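PDB 4GB5: SnoaL-like domain-containing protein from Kribbella flavida, which is of unknown function but carries a SnoaL-like domain of the NTF2 clan, a cone-shaped alpha+beta fold whose relatives include enzymes and ligand-binding proteins. Local coordinates for residues Thr8-Tyr20 with Tyr121-Leu134. Numbering follows the deposited sequence. Where two conformers were deposited one is given.
Sequences TDRAEIIELFGRY and YDNEAVRTADGWRL
Trp132 and Asp9 join the N-terminal helix to the hairpin of strands 114-128 and 131-145, the helix-on-curved-sheet packing of the NTF2-like fold. The indole NE1 donates an almost straight bond (170°) to Asp9 OD1 at 2.9 Å, lying in its own ring plane but meeting the carboxylate from above. On the same face of that carboxylate Arg127 NH2 reaches OD1 at 2.6 Å, while Arg127 NH1 takes Asp9 OD2 at 2.9 Å, an end-on salt bridge that leaves OD1 gripped by two donors. With CG swung beside the backbone N (chi1 -73°), Trp132 lies between two aliphatic groups: Ile13 CD1 sits 3.7 Å from the centroid of its six-membered ring, and Arg127 CB covers the opposite face. An alanine here would probably leave Asp9 OD1 with one donor fewer and open a gap between Ile13 and Arg127. Farther along the helix, Leu16 CD1 packs against Trp132 CB and Leu134 CG, and Leu134 CD2 touches Phe17 CE2. Phe17 CE1 also approaches Asn123 ND2 at 3.4 Å, with ring and amide planes only 18° apart, while Asn123 OD1 is held by the backbone N of Lys138. Strand 90-102 backs this layer through Ile93, which touches both Ile13 and Phe17. At the far end, one water bridges Tyr20 OH, 2.9 Å away, and Tyr121 OH.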
loop_
_atom_site.group_PDB
_atom_site.type_symbol
_atom_site.label_atom_id
_atom_site.label_comp_id
_atom_site.label_asym_id
_atom_site.label_seq_id
_atom_site.Cartn_x
_atom_site.Cartn_y
_atom_site.Cartn_z
ATOM N N THR A 8 -5.188 -20.838 1.621
ATOM C CA THR A 8 -6.439 -20.180 1.936
ATOM C C THR A 8 -6.301 -19.461 3.263
ATOM O O THR A 8 -6.748 -18.336 3.403
ATOM C CB THR A 8 -7.609 -21.152 1.980
ATOM O OG1 THR A 8 -7.741 -21.787 0.691
ATOM C CG2 THR A 8 -8.885 -20.410 2.336
ATOM N N ASP A 9 -5.664 -20.107 4.233
ATOM C CA ASP A 9 -5.433 -19.461 5.531
ATOM C C ASP A 9 -4.633 -18.180 5.374
ATOM O O ASP A 9 -4.971 -17.155 5.933
ATOM C CB ASP A 9 -4.657 -20.393 6.479
ATOM C CG ASP A 9 -5.480 -21.521 6.994
ATOM O OD1 ASP A 9 -6.716 -21.358 7.176
ATOM O OD2 ASP A 9 -4.905 -22.618 7.213
ATOM N N ARG A 10 -3.564 -18.227 4.590
ATOM C CA ARG A 10 -2.741 -17.038 4.359
ATOM C C ARG A 10 -3.555 -15.930 3.754
ATOM O O ARG A 10 -3.461 -14.792 4.190
ATOM C CB ARG A 10 -1.556 -17.348 3.423
ATOM C CG ARG A 10 -0.643 -16.124 3.245
ATOM C CD ARG A 10 0.258 -16.192 2.047
ATOM N NE ARG A 10 0.971 -17.448 1.955
ATOM C CZ ARG A 10 2.237 -17.649 2.305
ATOM N NH1 ARG A 10 2.958 -16.681 2.860
ATOM N NH2 ARG A 10 2.777 -18.852 2.120
ATOM N N ALA A 11 -4.317 -16.245 2.723
ATOM C CA ALA A 11 -5.100 -15.203 2.050
ATOM C C ALA A 11 -6.148 -14.593 3.018
ATOM O O ALA A 11 -6.365 -13.384 3.014
ATOM C CB ALA A 11 -5.764 -15.754 0.786
ATOM N N GLU A 12 -6.769 -15.421 3.842
ATOM C CA GLU A 12 -7.760 -14.951 4.797
ATOM C C GLU A 12 -7.115 -14.072 5.868
ATOM O O GLU A 12 -7.705 -13.051 6.289
ATOM C CB GLU A 12 -8.556 -16.114 5.402
ATOM C CG GLU A 12 -9.566 -16.735 4.427
ATOM C CD GLU A 12 -10.316 -17.908 5.008
ATOM O OE1 GLU A 12 -10.048 -18.268 6.174
ATOM O OE2 GLU A 12 -11.192 -18.458 4.296
ATOM N N ILE A 13 -5.900 -14.435 6.275
ATOM C CA ILE A 13 -5.151 -13.657 7.274
ATOM C C ILE A 13 -4.776 -12.311 6.665
ATOM O O ILE A 13 -4.915 -11.260 7.321
ATOM C CB ILE A 13 -3.941 -14.433 7.773
ATOM C CG1 ILE A 13 -4.403 -15.586 8.643
ATOM C CG2 ILE A 13 -2.943 -13.531 8.547
ATOM C CD1 ILE A 13 -3.268 -16.558 8.919
ATOM N N ILE A 14 -4.298 -12.294 5.427
ATOM C CA ILE A 14 -3.980 -11.015 4.783
ATOM C C ILE A 14 -5.247 -10.173 4.669
ATOM O O ILE A 14 -5.219 -8.964 4.955
ATOM C CB ILE A 14 -3.215 -11.202 3.450
ATOM C CG1 ILE A 14 -1.846 -11.761 3.748
ATOM C CG2 ILE A 14 -3.089 -9.875 2.677
ATOM C CD1 ILE A 14 -1.035 -12.197 2.575
ATOM N N GLU A 15 -6.345 -10.768 4.261
ATOM C CA GLU A 15 -7.597 -10.010 4.120
ATOM C C GLU A 15 -8.026 -9.415 5.432
ATOM O O GLU A 15 -8.640 -8.344 5.455
ATOM C CB GLU A 15 -8.677 -10.928 3.569
ATOM C CG GLU A 15 -9.982 -10.283 3.319
ATOM C CD GLU A 15 -10.924 -11.178 2.550
ATOM O OE1 GLU A 15 -10.813 -11.288 1.300
ATOM O OE2 GLU A 15 -11.776 -11.791 3.223
ATOM N N LEU A 16 -7.734 -10.057 6.561
ATOM C CA LEU A 16 -8.092 -9.469 7.852
ATOM C C LEU A 16 -7.525 -8.100 8.042
ATOM O O LEU A 16 -8.127 -7.254 8.726
ATOM C CB LEU A 16 -7.562 -10.261 9.039
ATOM C CG LEU A 16 -8.359 -11.429 9.507
ATOM C CD1 LEU A 16 -7.610 -12.137 10.599
ATOM C CD2 LEU A 16 -9.688 -10.926 10.055
ATOM N N PHE A 17 -6.354 -7.850 7.456
ATOM C CA PHE A 17 -5.757 -6.527 7.556
ATOM C C PHE A 17 -6.513 -5.484 6.743
ATOM O O PHE A 17 -6.509 -4.310 7.105
ATOM C CB PHE A 17 -4.268 -6.575 7.178
ATOM C CG PHE A 17 -3.453 -7.173 8.245
ATOM C CD1 PHE A 17 -2.825 -6.339 9.180
ATOM C CD2 PHE A 17 -3.317 -8.531 8.405
ATOM C CE1 PHE A 17 -2.068 -6.844 10.207
ATOM C CE2 PHE A 17 -2.598 -9.050 9.449
ATOM C CZ PHE A 17 -1.944 -8.213 10.361
ATOM N N GLY A 18 -7.170 -5.890 5.653
ATOM C CA GLY A 18 -8.074 -4.993 4.933
ATOM C C GLY A 18 -9.267 -4.608 5.806
ATOM O O GLY A 18 -9.624 -3.434 5.906
ATOM N N ARG A 19 -9.868 -5.602 6.447
ATOM C CA ARG A 19 -10.976 -5.368 7.350
ATOM C C ARG A 19 -10.543 -4.559 8.578
ATOM O O ARG A 19 -11.304 -3.711 9.086
ATOM C CB ARG A 19 -11.606 -6.699 7.768
ATOM C CG ARG A 19 -12.162 -7.532 6.616
ATOM C CD ARG A 19 -13.149 -8.566 7.128
ATOM N NE ARG A 19 -14.297 -8.729 6.237
ATOM C CZ ARG A 19 -14.415 -9.683 5.322
ATOM N NH1 ARG A 19 -15.497 -9.748 4.569
ATOM N NH2 ARG A 19 -13.455 -10.580 5.162
ATOM N N TYR A 20 -9.330 -4.801 9.073
ATOM C CA TYR A 20 -8.798 -4.025 10.188
ATOM C C TYR A 20 -8.729 -2.553 9.834
ATOM O O TYR A 20 -9.134 -1.670 10.608
ATOM C CB TYR A 20 -7.400 -4.539 10.579
ATOM C CG TYR A 20 -6.703 -3.701 11.660
ATOM C CD1 TYR A 20 -6.845 -3.997 12.974
ATOM C CD2 TYR A 20 -5.914 -2.595 11.329
ATOM C CE1 TYR A 20 -6.241 -3.263 13.953
ATOM C CE2 TYR A 20 -5.292 -1.851 12.292
ATOM C CZ TYR A 20 -5.455 -2.188 13.609
ATOM O OH TYR A 20 -4.842 -1.438 14.588
ATOM N N TYR A 121 3.227 -3.333 12.005
ATOM C CA TYR A 121 2.452 -4.197 12.869
ATOM C C TYR A 121 3.230 -5.475 13.051
ATOM O O TYR A 121 3.817 -5.998 12.091
ATOM C CB TYR A 121 1.074 -4.540 12.274
ATOM C CG TYR A 121 0.136 -3.366 12.263
ATOM C CD1 TYR A 121 -0.235 -2.725 13.443
ATOM C CD2 TYR A 121 -0.401 -2.896 11.076
ATOM C CE1 TYR A 121 -1.090 -1.638 13.418
ATOM C CE2 TYR A 121 -1.256 -1.847 11.063
ATOM C CZ TYR A 121 -1.573 -1.197 12.194
ATOM O OH TYR A 121 -2.450 -0.106 12.158
ATOM N N ASP A 122 3.206 -5.992 14.292
ATOM C CA ASP A 122 3.700 -7.316 14.596
ATOM C C ASP A 122 2.621 -7.988 15.433
ATOM O O ASP A 122 2.507 -7.791 16.636
ATOM C CB ASP A 122 5.046 -7.293 15.273
ATOM C CG ASP A 122 6.129 -6.789 14.359
ATOM O OD1 ASP A 122 6.608 -7.594 13.517
ATOM O OD2 ASP A 122 6.457 -5.590 14.442
ATOM N N ASN A 123 1.733 -8.673 14.713
ATOM C CA ASN A 123 0.453 -9.107 15.226
ATOM C C ASN A 123 0.368 -10.619 15.312
ATOM O O ASN A 123 1.206 -11.321 14.748
ATOM C CB ASN A 123 -0.648 -8.618 14.283
ATOM C CG ASN A 123 -0.883 -7.140 14.371
ATOM O OD1 ASN A 123 -0.154 -6.417 15.055
ATOM N ND2 ASN A 123 -1.905 -6.645 13.629
ATOM N N GLU A 124 -0.619 -11.115 16.049
ATOM C CA GLU A 124 -0.940 -12.534 16.096
ATOM C C GLU A 124 -2.367 -12.754 15.664
ATOM O O GLU A 124 -3.248 -11.905 15.886
ATOM C CB GLU A 124 -0.703 -13.144 17.499
ATOM C CG GLU A 124 0.753 -13.044 17.932
ATOM C CD GLU A 124 1.043 -13.394 19.385
ATOM O OE1 GLU A 124 0.106 -13.598 20.169
ATOM O OE2 GLU A 124 2.234 -13.444 19.742
ATOM N N ALA A 125 -2.606 -13.885 15.027
ATOM C CA ALA A 125 -3.979 -14.282 14.680
ATOM C C ALA A 125 -4.245 -15.679 15.159
ATOM O O ALA A 125 -3.327 -16.458 15.394
ATOM C CB ALA A 125 -4.187 -14.212 13.181
ATOM N N VAL A 126 -5.516 -15.975 15.379
ATOM C CA VAL A 126 -5.967 -17.297 15.750
ATOM C C VAL A 126 -7.131 -17.716 14.887
ATOM O O VAL A 126 -7.959 -16.877 14.450
ATOM C CB VAL A 126 -6.361 -17.385 17.228
ATOM C CG1 VAL A 126 -5.168 -17.089 18.100
ATOM C CG2 VAL A 126 -7.450 -16.467 17.557
ATOM N N ARG A 127 -7.166 -19.003 14.583
ATOM C CA ARG A 127 -8.254 -19.529 13.789
ATOM C C ARG A 127 -9.402 -19.902 14.719
ATOM O O ARG A 127 -9.334 -20.853 15.483
ATOM C CB ARG A 127 -7.792 -20.738 12.960
ATOM C CG ARG A 127 -8.872 -21.285 12.009
ATOM C CD ARG A 127 -8.776 -22.829 11.829
ATOM N NE ARG A 127 -7.460 -23.280 11.376
ATOM C CZ ARG A 127 -7.014 -23.145 10.130
ATOM N NH1 ARG A 127 -5.804 -23.577 9.794
ATOM N NH2 ARG A 127 -7.785 -22.573 9.211
ATOM N N THR A 128 -10.454 -19.095 14.691
ATOM C CA THR A 128 -11.626 -19.376 15.512
ATOM C C THR A 128 -12.603 -20.192 14.730
ATOM O O THR A 128 -12.436 -20.439 13.541
ATOM C CB THR A 128 -12.353 -18.110 15.975
ATOM O OG1 THR A 128 -13.174 -17.579 14.909
ATOM C CG2 THR A 128 -11.385 -17.099 16.507
ATOM N N ALA A 129 -13.654 -20.634 15.411
ATOM C CA ALA A 129 -14.704 -21.345 14.725
ATOM C C ALA A 129 -15.399 -20.532 13.645
ATOM O O ALA A 129 -16.037 -21.096 12.752
ATOM C CB ALA A 129 -15.728 -21.864 15.741
ATOM N N ASP A 130 -15.290 -19.208 13.727
ATOM C CA ASP A 130 -15.882 -18.305 12.743
ATOM C C ASP A 130 -14.820 -17.668 11.830
ATOM O O ASP A 130 -15.050 -16.640 11.198
ATOM C CB ASP A 130 -16.676 -17.205 13.451
ATOM C CG ASP A 130 -17.882 -17.745 14.188
ATOM O OD1 ASP A 130 -18.761 -18.341 13.525
ATOM O OD2 ASP A 130 -17.947 -17.572 15.425
ATOM N N GLY A 131 -13.657 -18.303 11.759
ATOM C CA GLY A 131 -12.603 -17.848 10.873
ATOM C C GLY A 131 -11.447 -17.190 11.615
ATOM O O GLY A 131 -11.451 -17.060 12.846
ATOM N N TRP A 132 -10.431 -16.805 10.864
ATOM C CA TRP A 132 -9.264 -16.148 11.445
ATOM C C TRP A 132 -9.636 -14.836 12.105
ATOM O O TRP A 132 -10.455 -14.059 11.566
ATOM C CB TRP A 132 -8.176 -15.941 10.403
ATOM C CG TRP A 132 -7.482 -17.224 10.023
ATOM C CD1 TRP A 132 -7.793 -18.055 8.965
ATOM C CD2 TRP A 132 -6.383 -17.851 10.712
ATOM N NE1 TRP A 132 -6.950 -19.144 8.963
ATOM C CE2 TRP A 132 -6.067 -19.036 10.011
ATOM C CE3 TRP A 132 -5.602 -17.493 11.822
ATOM C CZ2 TRP A 132 -5.023 -19.883 10.406
ATOM C CZ3 TRP A 132 -4.572 -18.343 12.225
ATOM C CH2 TRP A 132 -4.298 -19.525 11.515
ATOM N N ARG A 133 -8.983 -14.549 13.234
ATOM C CA ARG A 133 -9.141 -13.272 13.919
ATOM C C ARG A 133 -7.804 -12.793 14.453
ATOM O O ARG A 133 -6.939 -13.599 14.824
ATOM C CB ARG A 133 -10.082 -13.437 15.156
ATOM C CG ARG A 133 -11.554 -13.802 14.851
ATOM C CD ARG A 133 -12.278 -12.690 14.125
ATOM N NE ARG A 133 -13.702 -12.981 13.947
ATOM C CZ ARG A 133 -14.207 -13.689 12.954
ATOM N NH1 ARG A 133 -13.447 -14.203 12.017
ATOM N NH2 ARG A 133 -15.529 -13.855 12.890
ATOM N N LEU A 134 -7.638 -11.483 14.506
ATOM C CA LEU A 134 -6.439 -10.890 15.068
ATOM C C LEU A 134 -6.581 -10.825 16.596
ATOM O O LEU A 134 -7.470 -10.141 17.124
ATOM C CB LEU A 134 -6.216 -9.477 14.503
ATOM C CG LEU A 134 -5.880 -9.353 13.022
ATOM C CD1 LEU A 134 -5.767 -7.922 12.586
ATOM C CD2 LEU A 134 -4.582 -10.082 12.722
HETATM O O HOH W 1 -3.071 0.900 14.364
#